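Local structure of RavA (Legionella pneumophila str. Paris, 6WO6) at residues E28-L33 / E65-P70; S46-E51 / S79-A84; I91-D96 / H103-E108; D212-I217 / D244-I249; R258-R263 / E271-S276. The protein is a Legionella pneumophila effector that probably acts inside host cells. The protein carries 2 engineered substitutions. All coordinates share one frame; numbering follows the deposited sequence.

Contact 1: E28-L33 / E65-P70; sequences ENREEL and EAARMP
Arg30 and Ala67 are the closest backbone points of this contact, their CA atoms 8.4 Å apart. Arg30 begins the first turn of helix 30-34. Asn29 stands at its N-cap position, but the Asn29 side chain makes no capping bond; Asn29 ND2 instead bonds Ala25 O. On the other side the chain leaves helix 54-66 after Ala66 and runs on as a loop through Ala67 to Pro70. At this spacing a long side chain has to bridge the two backbones, and Arg30 does so. Its chain leaves the helix extended and then rotates about the CG-CD bond (chi3 -68°), which turns the guanidinium toward the loop. NH1 gives a nearly straight hydrogen bond to Ala67 O, 3.1 Å long with an N-H...O angle of 169°. The oxygen lies close to the guanidinium plane, while NH1 is tilted 32° from the carbonyl plane. In this all-helical protein the bond ties the start of one short helix to the exit of helix 54-66. Met69 crosses the arginine at about a right angle. Its chain folds back at chi2, so that CE lies over one face of the guanidinium, 3.3 Å from Arg30 NH1. Met69 CG rests against Arg30 NE at 3.6 Å. The methyl of Ala67 touches more loosely, CB to Arg30 NH1 4.0 Å. Met69 N bonds Asp72 OD2 just beyond the segment, and Gln71 also touches Arg30.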
# COMPACT_ATOMS: atom_id res chain seq x y z
N GLU A 28 -23.61 6.45 38.43
CA GLU A 28 -23.25 6.62 39.84
C GLU A 28 -22.41 7.87 40.05
O GLU A 28 -22.55 8.56 41.07
CB GLU A 28 -22.49 5.39 40.34
CG GLU A 28 -23.30 4.12 40.42
CD GLU A 28 -22.43 2.91 40.73
OE1 GLU A 28 -21.19 3.08 40.82
OE2 GLU A 28 -22.98 1.79 40.86
N ASN A 29 -21.52 8.17 39.10
CA ASN A 29 -20.55 9.24 39.25
C ASN A 29 -20.93 10.51 38.49
O ASN A 29 -20.07 11.37 38.27
CB ASN A 29 -19.17 8.75 38.79
CG ASN A 29 -18.75 7.46 39.48
OD1 ASN A 29 -18.11 7.49 40.52
ND2 ASN A 29 -19.12 6.33 38.89
N ARG A 30 -22.20 10.64 38.10
CA ARG A 30 -22.62 11.75 37.24
C ARG A 30 -22.32 13.10 37.88
O ARG A 30 -21.75 14.00 37.24
CB ARG A 30 -24.10 11.63 36.92
CG ARG A 30 -24.67 12.81 36.14
CD ARG A 30 -26.17 12.66 35.90
NE ARG A 30 -26.47 11.57 34.98
CZ ARG A 30 -26.84 10.35 35.35
NH1 ARG A 30 -27.09 9.42 34.44
NH2 ARG A 30 -26.96 10.05 36.64
N GLU A 31 -22.69 13.28 39.15
CA GLU A 31 -22.52 14.57 39.81
C GLU A 31 -21.04 14.93 39.94
O GLU A 31 -20.62 16.03 39.54
CB GLU A 31 -23.20 14.54 41.18
CG GLU A 31 -23.16 15.87 41.93
CD GLU A 31 -23.83 15.79 43.29
OE1 GLU A 31 -24.39 14.72 43.62
OE2 GLU A 31 -23.78 16.79 44.04
N GLU A 32 -20.24 14.02 40.48
CA GLU A 32 -18.82 14.30 40.64
C GLU A 32 -18.11 14.42 39.30
O GLU A 32 -17.15 15.20 39.18
CB GLU A 32 -18.16 13.22 41.50
CG GLU A 32 -18.58 13.27 42.97
CD GLU A 32 -18.16 14.56 43.65
OE1 GLU A 32 -17.03 15.03 43.41
OE2 GLU A 32 -18.96 15.12 44.43
N LEU A 33 -18.55 13.68 38.28
CA LEU A 33 -17.99 13.86 36.95
C LEU A 33 -18.31 15.24 36.40
O LEU A 33 -17.48 15.86 35.72
CB LEU A 33 -18.52 12.79 35.99
CG LEU A 33 -17.88 11.40 36.01
CD1 LEU A 33 -18.76 10.41 35.27
CD2 LEU A 33 -16.48 11.44 35.41
N GLU A 65 -25.21 5.97 25.91
CA GLU A 65 -26.60 6.34 25.68
C GLU A 65 -27.47 6.03 26.90
O GLU A 65 -28.49 6.69 27.12
CB GLU A 65 -27.13 5.63 24.44
CG GLU A 65 -28.57 5.96 24.06
CD GLU A 65 -28.81 7.45 23.90
OE1 GLU A 65 -29.77 7.97 24.51
OE2 GLU A 65 -28.03 8.11 23.18
N ALA A 66 -27.07 5.04 27.71
CA ALA A 66 -27.87 4.68 28.87
C ALA A 66 -27.81 5.76 29.94
O ALA A 66 -28.82 6.07 30.58
CB ALA A 66 -27.41 3.34 29.43
N ALA A 67 -26.63 6.35 30.15
CA ALA A 67 -26.45 7.38 31.16
C ALA A 67 -26.83 8.77 30.67
O ALA A 67 -26.64 9.75 31.41
CB ALA A 67 -25.00 7.39 31.65
N ARG A 68 -27.36 8.89 29.46
CA ARG A 68 -27.77 10.20 28.95
C ARG A 68 -29.01 10.68 29.68
O ARG A 68 -29.92 9.90 29.99
CB ARG A 68 -28.03 10.13 27.45
CG ARG A 68 -28.29 11.49 26.80
CD ARG A 68 -28.44 11.37 25.30
NE ARG A 68 -28.77 12.65 24.68
N MET A 69 -29.05 11.98 29.97
CA MET A 69 -30.15 12.60 30.69
C MET A 69 -30.68 13.78 29.89
O MET A 69 -29.95 14.35 29.06
CB MET A 69 -29.70 13.07 32.08
CG MET A 69 -29.45 11.94 33.05
SD MET A 69 -30.99 11.10 33.50
CE MET A 69 -30.36 9.58 34.20
N PRO A 70 -31.94 14.17 30.10
CA PRO A 70 -32.44 15.38 29.42
C PRO A 70 -31.65 16.62 29.79
O PRO A 70 -31.41 17.48 28.93
CB PRO A 70 -33.90 15.46 29.89
CG PRO A 70 -33.97 14.62 31.12
CD PRO A 70 -32.98 13.52 30.91

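Contact 2: S46-E51 / S79-A84; sequences SRLVLE and SFLFQA
Ala84 N bonds Phe80 O at 2.9 Å, a regular helical bond in the turn that carries the Ala84 methyl toward Val49. Ala84 CB meets Val49 CG2 at 3.7 Å. The other branch of the valine, CG1, lies 3.6 Å from Ala84 O. Val49 thus straddles the alanine, one methyl on its side chain and one beside its carbonyl. The small methyl lets the valine come in close to the backbone of the second helix. The segments belong to helices 38-51 and 77-92, which run in broadly the same direction. The axes of segments 46-51 and 79-84 approach to 9.1 Å and cross at -38°. Helix 54-66 comes between them in sequence and covers one side of the interface: Phe60 touches Leu48 and Val49, and Ile64 touches Leu81. The three helices share this part of the apolar interior. Leu48 and Leu81 meet with their ends, crossing at about a right angle. Both carry CG anti to the backbone N (chi1 -178° in Leu48), and this swings their methyls into the gap between the helices. Leu48 CD2 touches Leu81 CD1 at 3.6 Å. Val49 CG2 reaches the same Leu81 CD1 at 4.3 Å. From helix 120-127, Leu122 also packs on Ala84.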
# COMPACT_ATOMS: atom_id res chain seq x y z
N SER A 46 -10.96 11.56 27.04
CA SER A 46 -10.00 11.07 26.05
C SER A 46 -9.37 9.76 26.49
O SER A 46 -9.29 8.80 25.71
CB SER A 46 -8.93 12.13 25.79
OG SER A 46 -9.46 13.23 25.07
N ARG A 47 -8.92 9.69 27.75
CA ARG A 47 -8.32 8.45 28.24
C ARG A 47 -9.34 7.32 28.28
O ARG A 47 -9.04 6.18 27.87
CB ARG A 47 -7.71 8.68 29.62
CG ARG A 47 -6.61 9.72 29.66
CD ARG A 47 -6.19 9.99 31.09
NE ARG A 47 -5.88 8.75 31.79
CZ ARG A 47 -6.01 8.59 33.10
NH1 ARG A 47 -6.47 9.57 33.86
NH2 ARG A 47 -5.70 7.42 33.65
N LEU A 48 -10.54 7.62 28.77
CA LEU A 48 -11.62 6.64 28.83
C LEU A 48 -11.90 6.04 27.46
O LEU A 48 -12.11 4.83 27.33
CB LEU A 48 -12.86 7.31 29.41
CG LEU A 48 -14.18 6.60 29.68
CD1 LEU A 48 -13.95 5.27 30.34
CD2 LEU A 48 -15.05 7.48 30.58
N VAL A 49 -11.87 6.87 26.42
CA VAL A 49 -12.15 6.37 25.08
C VAL A 49 -10.94 5.64 24.49
O VAL A 49 -11.09 4.67 23.74
CB VAL A 49 -12.63 7.53 24.18
CG1 VAL A 49 -12.16 7.36 22.75
CG2 VAL A 49 -14.15 7.61 24.22
N LEU A 50 -9.72 6.08 24.83
CA LEU A 50 -8.53 5.41 24.34
C LEU A 50 -8.46 3.98 24.85
O LEU A 50 -8.24 3.04 24.07
CB LEU A 50 -7.28 6.18 24.76
CG LEU A 50 -6.81 7.28 23.82
CD1 LEU A 50 -5.87 8.24 24.53
CD2 LEU A 50 -6.12 6.67 22.61
N GLU A 51 -8.67 3.78 26.16
CA GLU A 51 -8.51 2.45 26.73
C GLU A 51 -9.59 1.47 26.30
O GLU A 51 -9.43 0.26 26.53
CB GLU A 51 -8.47 2.53 28.25
CG GLU A 51 -7.25 3.24 28.80
CD GLU A 51 -7.14 3.10 30.30
OE1 GLU A 51 -6.11 3.53 30.86
OE2 GLU A 51 -8.09 2.57 30.91
N SER A 79 -21.23 15.24 27.24
CA SER A 79 -20.89 15.86 25.96
C SER A 79 -19.45 15.52 25.55
O SER A 79 -19.20 15.11 24.41
CB SER A 79 -21.08 17.37 26.06
OG SER A 79 -20.73 18.02 24.85
N PHE A 80 -18.51 15.70 26.48
CA PHE A 80 -17.11 15.37 26.21
C PHE A 80 -16.96 13.89 25.85
O PHE A 80 -16.26 13.55 24.89
CB PHE A 80 -16.24 15.72 27.41
CG PHE A 80 -16.07 17.19 27.63
CD1 PHE A 80 -16.99 17.91 28.37
CD2 PHE A 80 -14.97 17.86 27.11
CE1 PHE A 80 -16.83 19.27 28.58
CE2 PHE A 80 -14.80 19.21 27.31
CZ PHE A 80 -15.73 19.92 28.05
N LEU A 81 -17.60 13.01 26.63
CA LEU A 81 -17.44 11.58 26.38
C LEU A 81 -18.01 11.18 25.02
O LEU A 81 -17.40 10.38 24.30
CB LEU A 81 -18.10 10.77 27.50
CG LEU A 81 -17.71 9.29 27.51
CD1 LEU A 81 -16.20 9.16 27.63
CD2 LEU A 81 -18.41 8.54 28.63
N PHE A 82 -19.16 11.75 24.65
CA PHE A 82 -19.75 11.40 23.36
C PHE A 82 -18.90 11.93 22.21
O PHE A 82 -18.71 11.23 21.20
CB PHE A 82 -21.18 11.93 23.26
CG PHE A 82 -21.94 11.39 22.09
CD1 PHE A 82 -22.39 10.08 22.09
CD2 PHE A 82 -22.19 12.18 20.98
CE1 PHE A 82 -23.09 9.57 21.01
CE2 PHE A 82 -22.88 11.68 19.89
CZ PHE A 82 -23.33 10.37 19.91
N GLN A 83 -18.37 13.15 22.33
CA GLN A 83 -17.50 13.67 21.28
C GLN A 83 -16.23 12.83 21.14
O GLN A 83 -15.76 12.58 20.02
CB GLN A 83 -17.15 15.13 21.56
CG GLN A 83 -18.31 16.09 21.34
CD GLN A 83 -17.96 17.53 21.71
OE1 GLN A 83 -17.65 18.35 20.84
NE2 GLN A 83 -18.01 17.83 23.00
N ALA A 84 -15.67 12.36 22.26
CA ALA A 84 -14.49 11.52 22.20
C ALA A 84 -14.79 10.18 21.53
O ALA A 84 -14.01 9.70 20.70
CB ALA A 84 -13.92 11.30 23.60

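Contact 3: I91-D96 / H103-E108; sequences IISLLD and HSMILE
Met105 meets Ser93 and Leu94 with the far end of its side chain. CB points toward segment 91-96. CG stands anti to the backbone N (chi1 156°) and carries the chain on, extended, across the gap. Neither CB nor CG comes within 4.2 Å of the other segment. SD is the first atom to arrive, 3.6 Å from Ser93 OG. At SD the chain bends (chi3 34°), and CE turns in between two neighbours. It lies 3.6 Å from Ser93 OG and 3.6 Å from Leu94 CD2. The Ile106 side chain crosses that of Leu94 at about a right angle, and Ile106 CG1 lies 3.9 Å from Leu94 CD2. Leu94 CD2 is therefore shared by two residues of helix 102-107. The contact joins the end of helix 77-92 to the next helix across a short loop, in which Asn99 ND2 bonds Ser93 O. Helix 131-141 completes the core: Ile134 touches Leu94 and Leu138 touches Ile106. Ser93 OG is hydrogen-bonded to the carbonyls Arg90 O and Lys89 O of the preceding turn. The hydroxyl is thus already directed to its own chain, and the approach of the methionine sulfur and methyl is probably van der Waals in nature.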
# COMPACT_ATOMS: atom_id res chain seq x y z
N ILE A 91 -12.44 7.53 13.33
CA ILE A 91 -11.09 7.20 12.89
C ILE A 91 -10.94 5.70 12.68
O ILE A 91 -10.37 5.26 11.68
CB ILE A 91 -10.05 7.75 13.88
CG1 ILE A 91 -9.97 9.28 13.76
CG2 ILE A 91 -8.69 7.12 13.63
CD1 ILE A 91 -9.05 9.92 14.77
N ILE A 92 -11.44 4.89 13.62
CA ILE A 92 -11.24 3.45 13.54
C ILE A 92 -12.08 2.83 12.42
O ILE A 92 -11.68 1.82 11.83
CB ILE A 92 -11.53 2.81 14.91
CG1 ILE A 92 -10.27 2.85 15.78
CG2 ILE A 92 -12.07 1.39 14.78
CD1 ILE A 92 -9.05 2.25 15.11
N SER A 93 -13.21 3.44 12.07
CA SER A 93 -14.02 2.93 10.97
C SER A 93 -13.32 3.04 9.63
O SER A 93 -13.81 2.49 8.64
CB SER A 93 -15.37 3.64 10.92
OG SER A 93 -15.20 5.03 10.70
N LEU A 94 -12.18 3.75 9.56
CA LEU A 94 -11.36 3.71 8.35
C LEU A 94 -10.78 2.32 8.14
O LEU A 94 -10.60 1.89 6.99
CB LEU A 94 -10.24 4.74 8.43
CG LEU A 94 -10.63 6.22 8.50
CD1 LEU A 94 -9.40 7.08 8.74
CD2 LEU A 94 -11.34 6.65 7.23
N LEU A 95 -10.50 1.59 9.22
CA LEU A 95 -9.97 0.24 9.16
C LEU A 95 -11.05 -0.83 9.23
O LEU A 95 -10.73 -2.02 9.32
CB LEU A 95 -8.96 0.01 10.29
CG LEU A 95 -7.65 0.80 10.23
CD1 LEU A 95 -6.78 0.46 11.42
CD2 LEU A 95 -6.92 0.53 8.93
N ASP A 96 -12.32 -0.44 9.19
CA ASP A 96 -13.41 -1.40 9.26
C ASP A 96 -13.46 -2.22 7.98
O ASP A 96 -13.64 -1.65 6.89
CB ASP A 96 -14.74 -0.68 9.47
CG ASP A 96 -15.91 -1.63 9.65
OD1 ASP A 96 -15.68 -2.80 10.01
OD2 ASP A 96 -17.06 -1.20 9.43
N HIS A 103 -12.24 6.65 1.94
CA HIS A 103 -11.96 7.92 1.29
C HIS A 103 -13.23 8.74 1.10
O HIS A 103 -13.18 9.97 1.15
CB HIS A 103 -11.30 7.68 -0.07
CG HIS A 103 -12.16 6.94 -1.04
ND1 HIS A 103 -12.29 5.57 -1.04
CD2 HIS A 103 -12.96 7.39 -2.04
CE1 HIS A 103 -13.12 5.21 -1.99
NE2 HIS A 103 -13.55 6.29 -2.62
N SER A 104 -14.37 8.07 0.88
CA SER A 104 -15.64 8.79 0.80
C SER A 104 -15.93 9.50 2.11
O SER A 104 -16.26 10.69 2.13
CB SER A 104 -16.77 7.82 0.45
OG SER A 104 -16.68 7.37 -0.89
N MET A 105 -15.80 8.79 3.23
CA MET A 105 -16.01 9.41 4.54
C MET A 105 -15.07 10.58 4.76
O MET A 105 -15.46 11.60 5.35
CB MET A 105 -15.84 8.36 5.64
CG MET A 105 -15.48 8.91 7.00
SD MET A 105 -15.50 7.63 8.27
CE MET A 105 -14.94 6.21 7.34
N ILE A 106 -13.83 10.48 4.27
CA ILE A 106 -12.89 11.59 4.45
C ILE A 106 -13.26 12.76 3.54
O ILE A 106 -13.07 13.93 3.92
CB ILE A 106 -11.45 11.10 4.22
CG1 ILE A 106 -11.10 10.04 5.27
CG2 ILE A 106 -10.46 12.25 4.26
CD1 ILE A 106 -9.63 9.92 5.57
N LEU A 107 -13.80 12.49 2.36
CA LEU A 107 -14.13 13.56 1.41
C LEU A 107 -15.48 14.19 1.70
O LEU A 107 -15.65 15.40 1.50
CB LEU A 107 -14.12 13.02 -0.02
CG LEU A 107 -12.77 12.59 -0.59
CD1 LEU A 107 -12.94 12.02 -1.99
CD2 LEU A 107 -11.82 13.77 -0.60
N GLU A 108 -16.45 13.40 2.17
CA GLU A 108 -17.79 13.89 2.52
C GLU A 108 -17.78 14.83 3.71
O GLU A 108 -18.87 15.18 4.20
CB GLU A 108 -18.71 12.70 2.80
CG GLU A 108 -19.10 11.90 1.57
CD GLU A 108 -19.65 10.53 1.92
OE1 GLU A 108 -19.65 10.18 3.12
OE2 GLU A 108 -20.07 9.81 1.00

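Contact 4: D212-I217 / D244-I249; sequences DKESSI and DSELAI
Van der Waals packing between Glu214 and the start of helix 246-265, at Glu246 CB and the Leu247 backbone, makes up most of this contact. The Glu214 and Leu247 CA atoms come within 5.2 Å. Glu214 CG lies 3.8 Å from Leu247 N and 4.1 Å from Leu247 CB. A bend at chi2 (92°) then turns the carboxylate toward Glu246, where Glu214 OE2 rests 3.4 Å from Glu246 CB. Apolar contact is slighter: Ile217 CG2 meets Leu247 CD1 at 4.3 Å. Ile210 touches both of these residues and continues the core. The charged groups stay apart. The two glutamates cross at about a right angle, and the end of Glu246 leads away, leaving its OE2 5.5 Å from Glu214 OE2. Each glutamate opens a helix, 214-224 and 246-265, behind the N-cap residues Lys213 and Ser245. Two like charges this near would tend to repel and might favour protonation of the buried Glu214, while the positive ends of the two helices would probably offset part of that cost.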
# COMPACT_ATOMS: atom_id res chain seq x y z
N ASP A 212 0.37 -12.11 -11.03
CA ASP A 212 0.08 -12.71 -12.33
C ASP A 212 0.35 -11.76 -13.49
O ASP A 212 -0.11 -11.99 -14.61
CB ASP A 212 -1.36 -13.24 -12.38
CG ASP A 212 -1.65 -14.25 -11.30
OD1 ASP A 212 -0.71 -14.95 -10.87
OD2 ASP A 212 -2.82 -14.36 -10.87
N LYS A 213 1.10 -10.69 -13.24
CA LYS A 213 1.58 -9.80 -14.29
C LYS A 213 3.10 -9.68 -14.29
O LYS A 213 3.64 -8.84 -15.01
CB LYS A 213 0.95 -8.41 -14.16
CG LYS A 213 -0.54 -8.37 -14.46
CD LYS A 213 -1.05 -6.94 -14.60
CE LYS A 213 -2.53 -6.90 -14.94
NZ LYS A 213 -3.01 -5.51 -15.20
N GLU A 214 3.79 -10.50 -13.49
CA GLU A 214 5.24 -10.37 -13.37
C GLU A 214 5.96 -10.77 -14.65
O GLU A 214 7.07 -10.29 -14.90
CB GLU A 214 5.74 -11.21 -12.20
CG GLU A 214 5.14 -10.85 -10.85
CD GLU A 214 3.90 -11.67 -10.53
OE1 GLU A 214 3.16 -12.01 -11.47
OE2 GLU A 214 3.68 -11.97 -9.34
N SER A 215 5.36 -11.63 -15.47
CA SER A 215 5.99 -12.00 -16.74
C SER A 215 6.09 -10.79 -17.67
O SER A 215 7.16 -10.51 -18.23
CB SER A 215 5.20 -13.12 -17.41
OG SER A 215 5.23 -14.30 -16.62
N SER A 216 4.99 -10.06 -17.84
CA SER A 216 4.99 -8.89 -18.70
C SER A 216 5.93 -7.81 -18.18
O SER A 216 6.69 -7.20 -18.94
CB SER A 216 3.57 -8.34 -18.84
OG SER A 216 3.56 -7.04 -19.38
N ILE A 217 5.89 -7.56 -16.87
CA ILE A 217 6.76 -6.55 -16.27
C ILE A 217 8.22 -6.94 -16.46
O ILE A 217 9.06 -6.10 -16.78
CB ILE A 217 6.41 -6.35 -14.79
CG1 ILE A 217 4.95 -5.96 -14.62
CG2 ILE A 217 7.32 -5.30 -14.16
CD1 ILE A 217 4.45 -6.06 -13.20
N ASP A 244 12.25 -15.28 -3.19
CA ASP A 244 11.56 -16.31 -3.96
C ASP A 244 10.25 -15.81 -4.55
O ASP A 244 9.46 -16.63 -5.04
CB ASP A 244 11.31 -17.54 -3.08
CG ASP A 244 10.49 -17.23 -1.85
OD1 ASP A 244 9.27 -17.01 -1.98
OD2 ASP A 244 11.07 -17.19 -0.74
N SER A 245 10.00 -14.51 -4.52
CA SER A 245 8.81 -13.96 -5.14
C SER A 245 8.87 -14.14 -6.65
O SER A 245 9.94 -14.28 -7.24
CB SER A 245 8.65 -12.48 -4.80
OG SER A 245 9.68 -11.71 -5.40
N GLU A 246 7.69 -14.12 -7.27
CA GLU A 246 7.63 -14.26 -8.72
C GLU A 246 8.42 -13.15 -9.42
O GLU A 246 9.17 -13.42 -10.36
CB GLU A 246 6.17 -14.26 -9.20
CG GLU A 246 5.40 -15.52 -8.88
CD GLU A 246 5.87 -16.72 -9.69
OE1 GLU A 246 6.94 -17.28 -9.36
OE2 GLU A 246 5.16 -17.10 -10.65
N LEU A 247 8.27 -11.91 -8.95
CA LEU A 247 8.88 -10.78 -9.64
C LEU A 247 10.40 -10.93 -9.74
O LEU A 247 10.97 -10.72 -10.81
CB LEU A 247 8.52 -9.47 -8.94
CG LEU A 247 9.07 -8.21 -9.61
CD1 LEU A 247 8.42 -8.00 -10.96
CD2 LEU A 247 8.87 -6.99 -8.72
N ALA A 248 11.06 -11.29 -8.64
CA ALA A 248 12.51 -11.39 -8.65
C ALA A 248 12.99 -12.50 -9.58
O ALA A 248 13.88 -12.28 -10.42
CB ALA A 248 13.03 -11.62 -7.23
N ILE A 249 12.42 -13.70 -9.45
CA ILE A 249 12.79 -14.82 -10.30
C ILE A 249 12.63 -14.44 -11.77
O ILE A 249 13.55 -14.63 -12.58
CB ILE A 249 11.94 -16.06 -9.96
CG1 ILE A 249 12.12 -16.46 -8.49
CG2 ILE A 249 12.31 -17.23 -10.85
CD1 ILE A 249 11.24 -17.62 -8.06

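Contact 5: R258-R263 / E271-S276; sequences RRDIER and EQFFSS
Phe273 reaches from the weakly bonded helix 270-275 to Asp260 and Ile261 on helix 246-265, its predecessor in the chain. The two helices are joined by a short connection and meet through Phe273, toward one tip of this elongated helical protein. Phe273 carries CG anti to the backbone N (chi1 176°), which sends the ring outward to the longer helix. Ile261 lies side by side with it, and the two side chains point the same way. Ile261 CG1 touches Phe273 CE1 at 4.1 Å. Asp260 comes at a slant, its carboxylate plane turned 56° from the ring plane. Asp260 OD2 lies 3.7 Å from Phe273 CE1, and Asp260 OD1 is 3.7 Å from Phe273 CD1. Two ring carbons thus each approach one carboxylate oxygen obliquely. The polar partner of Asp260 is Asn264: Asp260 OD1 bonds Asn264 ND2 one turn on in the same helix. Phe279 meets the Phe273 ring with planes at about 80°, and Phe291 of helix 290-294 packs on Ile261. Within its own helix Phe273 also leans on its neighbour: its CD2 sits over the centre of the Phe274 ring, 3.7 Å above the plane.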
# COMPACT_ATOMS: atom_id res chain seq x y z
N ARG A 258 18.03 -12.17 -22.11
CA ARG A 258 18.56 -11.13 -22.98
C ARG A 258 20.07 -11.27 -23.15
O ARG A 258 20.61 -11.12 -24.26
CB ARG A 258 18.21 -9.75 -22.45
CG ARG A 258 19.11 -8.65 -22.99
CD ARG A 258 18.34 -7.37 -23.27
NE ARG A 258 19.23 -6.28 -23.63
CZ ARG A 258 18.83 -5.07 -24.00
NH1 ARG A 258 17.53 -4.80 -24.08
NH2 ARG A 258 19.71 -4.14 -24.30
N ARG A 259 20.78 -11.57 -22.06
CA ARG A 259 22.22 -11.80 -22.16
C ARG A 259 22.52 -12.97 -23.09
O ARG A 259 23.45 -12.91 -23.91
CB ARG A 259 22.83 -12.05 -20.78
CG ARG A 259 24.27 -11.58 -20.65
CD ARG A 259 25.03 -12.34 -19.58
NE ARG A 259 26.05 -13.20 -20.18
CZ ARG A 259 27.04 -13.79 -19.50
NH1 ARG A 259 27.14 -13.62 -18.19
NH2 ARG A 259 27.92 -14.55 -20.14
N ASP A 260 21.74 -14.05 -22.98
CA ASP A 260 21.92 -15.21 -23.84
C ASP A 260 21.70 -14.85 -25.31
O ASP A 260 22.50 -15.24 -26.18
CB ASP A 260 20.95 -16.32 -23.41
CG ASP A 260 21.34 -17.69 -23.94
OD1 ASP A 260 22.42 -17.81 -24.56
OD2 ASP A 260 20.56 -18.64 -23.73
N ILE A 261 20.64 -14.09 -25.59
CA ILE A 261 20.37 -13.66 -26.96
C ILE A 261 21.53 -12.84 -27.50
O ILE A 261 21.99 -13.05 -28.63
CB ILE A 261 19.06 -12.85 -27.01
CG1 ILE A 261 17.86 -13.74 -26.68
CG2 ILE A 261 18.88 -12.21 -28.37
CD1 ILE A 261 16.55 -12.99 -26.66
N GLU A 262 22.03 -11.90 -26.70
CA GLU A 262 23.06 -10.99 -27.20
C GLU A 262 24.41 -11.67 -27.35
O GLU A 262 25.19 -11.31 -28.24
CB GLU A 262 23.16 -9.77 -26.29
CG GLU A 262 21.97 -8.82 -26.42
CD GLU A 262 22.02 -7.67 -25.44
OE1 GLU A 262 22.74 -7.78 -24.41
OE2 GLU A 262 21.34 -6.65 -25.68
N ARG A 263 24.72 -12.66 -26.51
CA ARG A 263 26.02 -13.30 -26.55
C ARG A 263 26.07 -14.45 -27.55
O ARG A 263 27.01 -14.53 -28.36
CB ARG A 263 26.39 -13.81 -25.15
CG ARG A 263 27.84 -14.26 -24.99
CD ARG A 263 28.09 -14.80 -23.58
NE ARG A 263 29.51 -14.84 -23.24
CZ ARG A 263 30.31 -15.89 -23.44
NH1 ARG A 263 29.83 -17.00 -23.97
NH2 ARG A 263 31.59 -15.82 -23.09
N GLU A 271 23.77 -21.33 -33.67
CA GLU A 271 23.26 -22.67 -33.39
C GLU A 271 23.45 -23.05 -31.93
O GLU A 271 22.60 -23.75 -31.35
CB GLU A 271 23.94 -23.68 -34.31
CG GLU A 271 23.71 -25.14 -33.95
CD GLU A 271 24.82 -25.70 -33.08
OE1 GLU A 271 25.93 -25.14 -33.10
OE2 GLU A 271 24.57 -26.70 -32.37
N GLN A 272 24.54 -22.60 -31.31
CA GLN A 272 24.76 -22.87 -29.89
C GLN A 272 23.63 -22.31 -29.03
O GLN A 272 23.36 -22.84 -27.95
CB GLN A 272 26.10 -22.27 -29.44
CG GLN A 272 27.30 -22.80 -30.19
CD GLN A 272 28.59 -22.14 -29.74
OE1 GLN A 272 28.58 -21.15 -29.00
NE2 GLN A 272 29.72 -22.68 -30.19
N PHE A 273 22.97 -21.25 -29.49
CA PHE A 273 21.83 -20.73 -28.75
C PHE A 273 20.70 -21.74 -28.69
O PHE A 273 20.00 -21.84 -27.67
CB PHE A 273 21.34 -19.43 -29.39
CG PHE A 273 20.11 -18.86 -28.74
CD1 PHE A 273 20.20 -18.15 -27.55
CD2 PHE A 273 18.86 -19.05 -29.31
CE1 PHE A 273 19.07 -17.63 -26.95
CE2 PHE A 273 17.72 -18.53 -28.71
CZ PHE A 273 17.83 -17.82 -27.53
N PHE A 274 20.50 -22.51 -29.76
CA PHE A 274 19.36 -23.42 -29.83
C PHE A 274 19.69 -24.82 -29.34
O PHE A 274 18.78 -25.54 -28.90
CB PHE A 274 18.85 -23.50 -31.27
CG PHE A 274 18.30 -22.19 -31.78
CD1 PHE A 274 16.98 -21.84 -31.55
CD2 PHE A 274 19.11 -21.32 -32.50
CE1 PHE A 274 16.47 -20.64 -32.02
CE2 PHE A 274 18.61 -20.12 -32.97
CZ PHE A 274 17.29 -19.78 -32.73
N SER A 275 20.96 -25.23 -29.39
CA SER A 275 21.36 -26.57 -28.96
C SER A 275 21.86 -26.62 -27.53
O SER A 275 22.18 -27.71 -27.04
CB SER A 275 22.43 -27.12 -29.90
OG SER A 275 23.63 -26.39 -29.79
N SER A 276 21.93 -25.48 -26.84
CA SER A 276 22.43 -25.47 -25.47
C SER A 276 21.40 -26.04 -24.51
O SER A 276 20.20 -26.03 -24.77
CB SER A 276 22.79 -24.04 -25.06
OG SER A 276 23.07 -23.98 -23.67

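The five contacts are spread along an elongated helical chain, and none touches another. Contacts 1, 2 and 3 lie on one side of the chain's centre, contacts 4 and 5 on the other. Contacts 1 and 2 are closest, with centres about 14 Å apart, and their segments alternate along the chain, so the two close the same N-terminal group of helices. Helix 77-92 links contact 2 to contact 3, about 19 Å away between centres. Helix 246-265 likewise carries contacts 4 and 5, about 22 Å apart between centres. The centres of contacts 3 and 4 are about 33 Å apart across the middle. Contacts 1 and 5 are about 82 Å apart between centres, which gives the span of the molecule between them.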